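Local coordinates for putative NADPH:quinone reductase (Bacillus thuringiensis, PDB 3GMS), which is of uncharacterised function but, as a putative NADPH:quinone reductase of the zinc-binding dehydrogenase family, probably reduces quinones with NADPH, at residues A[193-196]-A[197-200]; A[219-222]-A[223-227]; A[242-246]-A[247-251]. All coordinates share one frame; numbering follows the deposited sequence.

Contact 1 (A[193-196]-A[197-200])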
loop_
_atom_site.group_PDB
_atom_site.type_symbol
_atom_site.label_atom_id
_atom_site.label_comp_id
_atom_site.label_asym_id
_atom_site.label_seq_id
_atom_site.Cartn_x
_atom_site.Cartn_y
_atom_site.Cartn_z
ATOM N N VAL A 193 -18.504 -7.921 9.240
ATOM C CA VAL A 193 -18.318 -6.617 8.669
ATOM C C VAL A 193 -19.241 -5.678 9.385
ATOM O O VAL A 193 -20.463 -5.862 9.378
ATOM C CB VAL A 193 -18.563 -6.586 7.124
ATOM C CG1 VAL A 193 -18.480 -5.158 6.576
ATOM C CG2 VAL A 193 -17.607 -7.524 6.413
ATOM N N ILE A 194 -18.656 -4.692 10.043
ATOM C CA ILE A 194 -19.433 -3.611 10.648
ATOM C C ILE A 194 -19.574 -2.424 9.713
ATOM O O ILE A 194 -18.609 -1.674 9.441
ATOM C CB ILE A 194 -18.844 -3.139 12.017
ATOM C CG1 ILE A 194 -18.549 -4.337 12.938
ATOM C CG2 ILE A 194 -19.753 -2.069 12.641
ATOM C CD1 ILE A 194 -17.968 -3.944 14.348
ATOM N N ASP A 195 -20.805 -2.231 9.245
ATOM C CA ASP A 195 -21.105 -1.136 8.356
ATOM C C ASP A 195 -21.598 -0.016 9.227
ATOM O O ASP A 195 -22.706 -0.098 9.768
ATOM C CB ASP A 195 -22.166 -1.585 7.328
ATOM C CG ASP A 195 -22.696 -0.447 6.461
ATOM O OD1 ASP A 195 -22.334 0.733 6.636
ATOM O OD2 ASP A 195 -23.510 -0.757 5.568
ATOM N N THR A 196 -20.766 1.012 9.392
ATOM C CA THR A 196 -21.038 2.099 10.323
ATOM C C THR A 196 -22.099 3.100 9.852
ATOM O O THR A 196 -22.481 3.981 10.605
ATOM C CB THR A 196 -19.751 2.854 10.786
ATOM O OG1 THR A 196 -19.061 3.380 9.659
ATOM C CG2 THR A 196 -18.816 1.940 11.575
ATOM N N SER A 197 -22.577 2.977 8.615
ATOM C CA SER A 197 -23.754 3.758 8.220
ATOM C C SER A 197 -25.011 3.083 8.779
ATOM O O SER A 197 -26.073 3.694 8.813
ATOM C CB SER A 197 -23.848 3.946 6.709
ATOM O OG SER A 197 -23.997 2.705 6.050
ATOM N N THR A 198 -24.871 1.847 9.251
ATOM C CA THR A 198 -26.011 1.028 9.715
ATOM C C THR A 198 -25.896 0.540 11.166
ATOM O O THR A 198 -26.912 0.334 11.837
ATOM C CB THR A 198 -26.211 -0.211 8.790
ATOM O OG1 THR A 198 -26.427 0.237 7.451
ATOM C CG2 THR A 198 -27.409 -1.078 9.222
ATOM N N ALA A 199 -24.669 0.302 11.634
ATOM C CA ALA A 199 -24.434 -0.295 12.954
ATOM C C ALA A 199 -23.434 0.534 13.784
ATOM O O ALA A 199 -22.513 1.119 13.209
ATOM C CB ALA A 199 -23.938 -1.721 12.796
ATOM N N PRO A 200 -23.617 0.597 15.125
ATOM C CA PRO A 200 -22.676 1.375 15.959
ATOM C C PRO A 200 -21.352 0.635 16.153
ATOM O O PRO A 200 -21.349 -0.548 16.467
ATOM C CB PRO A 200 -23.412 1.530 17.303
ATOM C CG PRO A 200 -24.454 0.460 17.332
ATOM C CD PRO A 200 -24.772 0.080 15.896
HETATM O O HOH W 1 -22.319 4.127 13.151
#
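The carboxylate of Asp195 reaches forward along the chain and is gripped by Ser197 through two bonds to a single oxygen. Ser197 OG donates to Asp195 OD1 at 2.6 Å on the syn side, and Ser197 N meets the same OD1 at 3.0 Å from above the carboxylate plane; both come from one face. The amide bond makes an Asx turn, which suits aspartate at the end of strand 192-195. The serine hydroxyl is folded back between its own N and carbonyl carbon (chi1 63°), beside the amide that shares its acceptor. Asp195 O is doubly used as well: Ala199 N lies 2.7 Å from it, in the carbonyl plane, and Thr198 N lies 3.0 Å from it, well above that plane. Ala199 CB also packs 4.2 Å from Ile194 CG2, a small methyl facing a buried branched chain. A water donates to both Thr196 O and Ala199 O. Thr196 OG1 is bonded to Thr176 O, which ties the turn to strand 171-176. The two donors on OD1 would probably stabilise the carboxylate's charge, while the two on Asp195 O fix the backbone turn leading to helix 201-208.

Contact 2 (A[219-222]-A[223-227])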
loop_
_atom_site.group_PDB
_atom_site.type_symbol
_atom_site.label_atom_id
_atom_site.label_comp_id
_atom_site.label_asym_id
_atom_site.label_seq_id
_atom_site.Cartn_x
_atom_site.Cartn_y
_atom_site.Cartn_z
ATOM N N ASP A 219 -6.049 1.609 12.221
ATOM C CA ASP A 219 -6.782 2.814 11.823
ATOM C C ASP A 219 -6.150 3.489 10.594
ATOM O O ASP A 219 -4.946 3.805 10.594
ATOM C CB ASP A 219 -6.825 3.755 13.021
ATOM C CG ASP A 219 -7.450 5.122 12.714
ATOM O OD1 ASP A 219 -8.417 5.220 11.938
ATOM O OD2 ASP A 219 -6.976 6.107 13.316
ATOM N N SER A 220 -6.983 3.685 9.576
ATOM C CA SER A 220 -6.622 4.399 8.352
ATOM C C SER A 220 -7.239 5.796 8.305
ATOM O O SER A 220 -6.902 6.588 7.431
ATOM C CB SER A 220 -7.103 3.613 7.115
ATOM O OG SER A 220 -6.404 2.394 7.024
ATOM N N ILE A 221 -8.142 6.095 9.243
ATOM C CA ILE A 221 -8.983 7.293 9.143
ATOM C C ILE A 221 -8.619 8.407 10.104
ATOM O O ILE A 221 -8.559 9.574 9.708
ATOM C CB ILE A 221 -10.491 6.925 9.393
ATOM C CG1 ILE A 221 -10.947 5.828 8.415
ATOM C CG2 ILE A 221 -11.395 8.179 9.268
ATOM C CD1 ILE A 221 -12.427 5.357 8.643
ATOM N N GLY A 222 -8.386 8.056 11.365
ATOM C CA GLY A 222 -8.122 9.078 12.390
ATOM C C GLY A 222 -9.383 9.763 12.916
ATOM O O GLY A 222 -10.505 9.280 12.688
ATOM N N GLY A 223 -9.189 10.892 13.611
ATOM C CA GLY A 223 -10.292 11.677 14.194
ATOM C C GLY A 223 -11.201 10.847 15.098
ATOM O O GLY A 223 -10.744 9.892 15.733
ATOM N N PRO A 224 -12.499 11.203 15.145
ATOM C CA PRO A 224 -13.510 10.476 15.927
ATOM C C PRO A 224 -13.619 8.980 15.609
ATOM O O PRO A 224 -13.779 8.165 16.529
ATOM C CB PRO A 224 -14.817 11.191 15.545
ATOM C CG PRO A 224 -14.397 12.574 15.235
ATOM C CD PRO A 224 -13.063 12.429 14.540
ATOM N N ASP A 225 -13.510 8.627 14.321
ATOM C CA ASP A 225 -13.530 7.223 13.865
ATOM C C ASP A 225 -12.361 6.459 14.480
ATOM O O ASP A 225 -12.539 5.372 15.012
ATOM C CB ASP A 225 -13.409 7.116 12.318
ATOM C CG ASP A 225 -14.618 7.654 11.577
ATOM O OD1 ASP A 225 -15.606 6.912 11.441
ATOM O OD2 ASP A 225 -14.575 8.811 11.120
ATOM N N GLY A 226 -11.141 6.996 14.364
ATOM C CA GLY A 226 -10.011 6.318 15.004
ATOM C C GLY A 226 -10.138 6.169 16.527
ATOM O O GLY A 226 -9.769 5.130 17.109
ATOM N N ASN A 227 -10.629 7.216 17.186
ATOM C CA ASN A 227 -10.771 7.218 18.655
ATOM C C ASN A 227 -11.743 6.136 19.071
ATOM O O ASN A 227 -11.479 5.370 19.993
ATOM C CB ASN A 227 -11.280 8.579 19.158
ATOM C CG ASN A 227 -10.233 9.660 19.053
ATOM O OD1 ASN A 227 -9.031 9.377 19.127
ATOM N ND2 ASN A 227 -10.667 10.895 18.870
HETATM O O HOH W 2 -12.824 10.450 11.880
#
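Asp219 and Gly226 meet where the strand ending at Asp219 gives way to helix 223-231. Beyond Asp219 CB, CG stands anti to the backbone N (chi1 175°), which brings the carboxylate to the amides of Ile221 and Gly222. Asp219 CG lies 3.6 Å from Gly226 CA, and OD2 comes to 3.5 Å from the same Gly226 CA; a residue with no side chain suits this spot, since a CB would run into OD2. OD1 is the busier oxygen. Gly222 N donates to it at 2.9 Å, almost straight (175°) and on the syn side, while Ile221 N reaches it at 2.8 Å from above the carboxylate plane, giving an Asx turn within an Asx motif. Asn151 ND2 is a further donor to OD1, so this buried acid is held by several N-H groups that would favour its charged form.

The bend continues through Gly222 and Gly223, whose positive phi angles suit glycine. Gly222 O then accepts from Gly226 N at 2.9 Å, the donor standing above the carbonyl plane. A water bridges Gly222 O, Asp225 N and Asp225 OD2, joining the residue before the helix to its first turn. Alongside it, Ile221 CG2 packs 3.7 Å from Asp225 OD2, with the aliphatic Asp225 CB close by.

The Asp219 side chain also touches Phe239 and Thr241 of the adjacent parallel strand 237-241 and Val250 in the loop after it, so the strand-to-helix junction is packed against the next strand of the Rossmann sheet.

Contact 3 (A[242-246]-A[247-251])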
loop_
_atom_site.group_PDB
_atom_site.type_symbol
_atom_site.label_atom_id
_atom_site.label_comp_id
_atom_site.label_asym_id
_atom_site.label_seq_id
_atom_site.Cartn_x
_atom_site.Cartn_y
_atom_site.Cartn_z
ATOM N N ILE A 242 -2.231 3.579 10.272
ATOM C CA ILE A 242 -1.488 3.420 8.994
ATOM C C ILE A 242 -1.813 4.513 7.992
ATOM O O ILE A 242 -1.169 4.606 6.922
ATOM C CB ILE A 242 -1.710 2.035 8.333
ATOM C CG1 ILE A 242 -3.190 1.757 8.053
ATOM C CG2 ILE A 242 -0.993 0.919 9.110
ATOM C CD1 ILE A 242 -3.414 0.537 7.098
ATOM N N GLY A 243 -2.801 5.335 8.329
ATOM C CA GLY A 243 -3.271 6.393 7.431
ATOM C C GLY A 243 -4.066 7.442 8.188
ATOM O O GLY A 243 -4.389 7.252 9.365
ATOM N N LEU A 244 -4.382 8.538 7.503
ATOM C CA LEU A 244 -5.092 9.669 8.113
ATOM C C LEU A 244 -6.120 10.275 7.161
ATOM O O LEU A 244 -6.099 11.481 6.857
ATOM C CB LEU A 244 -4.073 10.722 8.602
ATOM C CG LEU A 244 -4.576 11.696 9.685
ATOM C CD1 LEU A 244 -4.735 10.956 10.980
ATOM C CD2 LEU A 244 -3.667 12.954 9.831
ATOM N N LEU A 245 -7.048 9.451 6.697
ATOM C CA LEU A 245 -7.997 9.888 5.667
ATOM C C LEU A 245 -8.805 11.107 6.084
ATOM O O LEU A 245 -9.192 11.903 5.244
ATOM C CB LEU A 245 -8.961 8.765 5.282
ATOM C CG LEU A 245 -8.385 7.588 4.488
ATOM C CD1 LEU A 245 -9.460 6.533 4.272
ATOM C CD2 LEU A 245 -7.788 8.067 3.149
ATOM N N SER A 246 -9.076 11.231 7.379
ATOM C CA SER A 246 -9.902 12.331 7.880
ATOM C C SER A 246 -9.107 13.631 7.977
ATOM O O SER A 246 -9.686 14.706 8.084
ATOM C CB SER A 246 -10.469 11.986 9.256
ATOM O OG SER A 246 -9.440 11.990 10.231
ATOM N N GLY A 247 -7.777 13.527 7.982
ATOM C CA GLY A 247 -6.911 14.676 8.190
ATOM C C GLY A 247 -6.743 15.110 9.635
ATOM O O GLY A 247 -6.097 16.119 9.888
ATOM N N ILE A 248 -7.306 14.350 10.578
ATOM C CA ILE A 248 -7.383 14.720 12.000
ATOM C C ILE A 248 -6.718 13.654 12.872
ATOM O O ILE A 248 -7.081 12.467 12.817
ATOM C CB ILE A 248 -8.873 14.872 12.471
ATOM C CG1 ILE A 248 -9.565 16.040 11.757
ATOM C CG2 ILE A 248 -8.985 15.044 14.005
ATOM C CD1 ILE A 248 -11.062 15.955 11.828
ATOM N N GLN A 249 -5.739 14.078 13.668
ATOM C CA GLN A 249 -5.047 13.185 14.597
ATOM C C GLN A 249 -6.034 12.567 15.574
ATOM O O GLN A 249 -6.971 13.241 16.017
ATOM C CB GLN A 249 -4.027 13.983 15.424
ATOM C CG GLN A 249 -2.540 13.991 14.944
ATOM C CD GLN A 249 -2.213 12.891 13.952
ATOM O OE1 GLN A 249 -2.109 13.162 12.760
ATOM N NE2 GLN A 249 -2.057 11.652 14.427
ATOM N N VAL A 250 -5.842 11.297 15.923
ATOM C CA VAL A 250 -6.583 10.724 17.054
ATOM C C VAL A 250 -6.152 11.393 18.352
ATOM O O VAL A 250 -5.082 12.011 18.427
ATOM C CB VAL A 250 -6.451 9.173 17.201
ATOM C CG1 VAL A 250 -6.919 8.458 15.942
ATOM C CG2 VAL A 250 -5.010 8.728 17.572
ATOM N N ASN A 251 -6.988 11.258 19.373
ATOM C CA ASN A 251 -6.656 11.744 20.697
ATOM C C ASN A 251 -5.702 10.773 21.410
ATOM O O ASN A 251 -6.094 9.996 22.278
ATOM C CB ASN A 251 -7.928 11.983 21.505
ATOM C CG ASN A 251 -7.713 12.941 22.663
ATOM O OD1 ASN A 251 -6.608 13.066 23.206
ATOM N ND2 ASN A 251 -8.783 13.618 23.058
#
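A type I beta turn from Leu244 to Gly247 opens this contact, in the loop that leaves strand 237-241 of the Rossmann-type nucleotide-binding domain and leads to helix 252-257. Gly247 N donates to Leu244 O at 2.9 Å, closing the turn, with the N-H coming from above the carbonyl plane. Glycine suits the position after the two central residues, because its positive phi is easily reached without a side chain and a CB there would strike Ser246 O.

Beyond the turn a serine takes over. Ser246 OG accepts from Ile248 N at 3.2 Å (N-H...O angle 151°), an ST turn, and chi1 of 70° folds the hydroxyl over its own main chain to face the amide two residues on. The same OG is bonded to Ile221 O, its stronger partner, so one small hydroxyl links this loop's own backbone to that of the loop 219-222. Ile248 CB sits 3.7 Å from Ser246 OG, and its CG1 branch lies alongside Ser246 O at 3.9 Å.

Leu244 lays its side chain over the backbone of the following residues. Its chain extends anti to the backbone N (chi1 -159°), bringing CG over the Gly247-Ile248 peptide, 3.9 Å from Ile248 N. There the methyls part: CD1 reaches Ile248 O at 3.3 Å, and CD2 turns toward the side chain of Gln249, which bends back across the leucine at about a right angle.

Backbone bonds from Leu245 to Ser220, Ser246 to Ile221 and Ile248 to Gly223 lay the loop along the segment entering helix 223-231. Asn251 stands at the N-cap of helix 252-257, its OD1 making a weak bond to Glu254 N, while its own N is held by Asn227 OD1.

Overall arrangement
All three contacts lie in the zinc-binding dehydrogenase part of the chain and follow one another in sequence, each at the end of a strand of the same six-stranded parallel sheet: 192-195, 214-219 and 237-241. Contact 1 belongs to an outermost strand, whereas the strands of contacts 2 and 3 are neighbours. Contacts 2 and 3 touch, their centres about 5 Å apart, with Asp219 O and Ile242 N probably hydrogen-bonded. Contact 1 stands about 15 Å from contact 2 and 20 Å from contact 3, centre to centre. Together they shape strand-to-helix loops at the C-terminal ends of the strands, where Rossmann domains usually bind the dinucleotide, consistent with NADPH use.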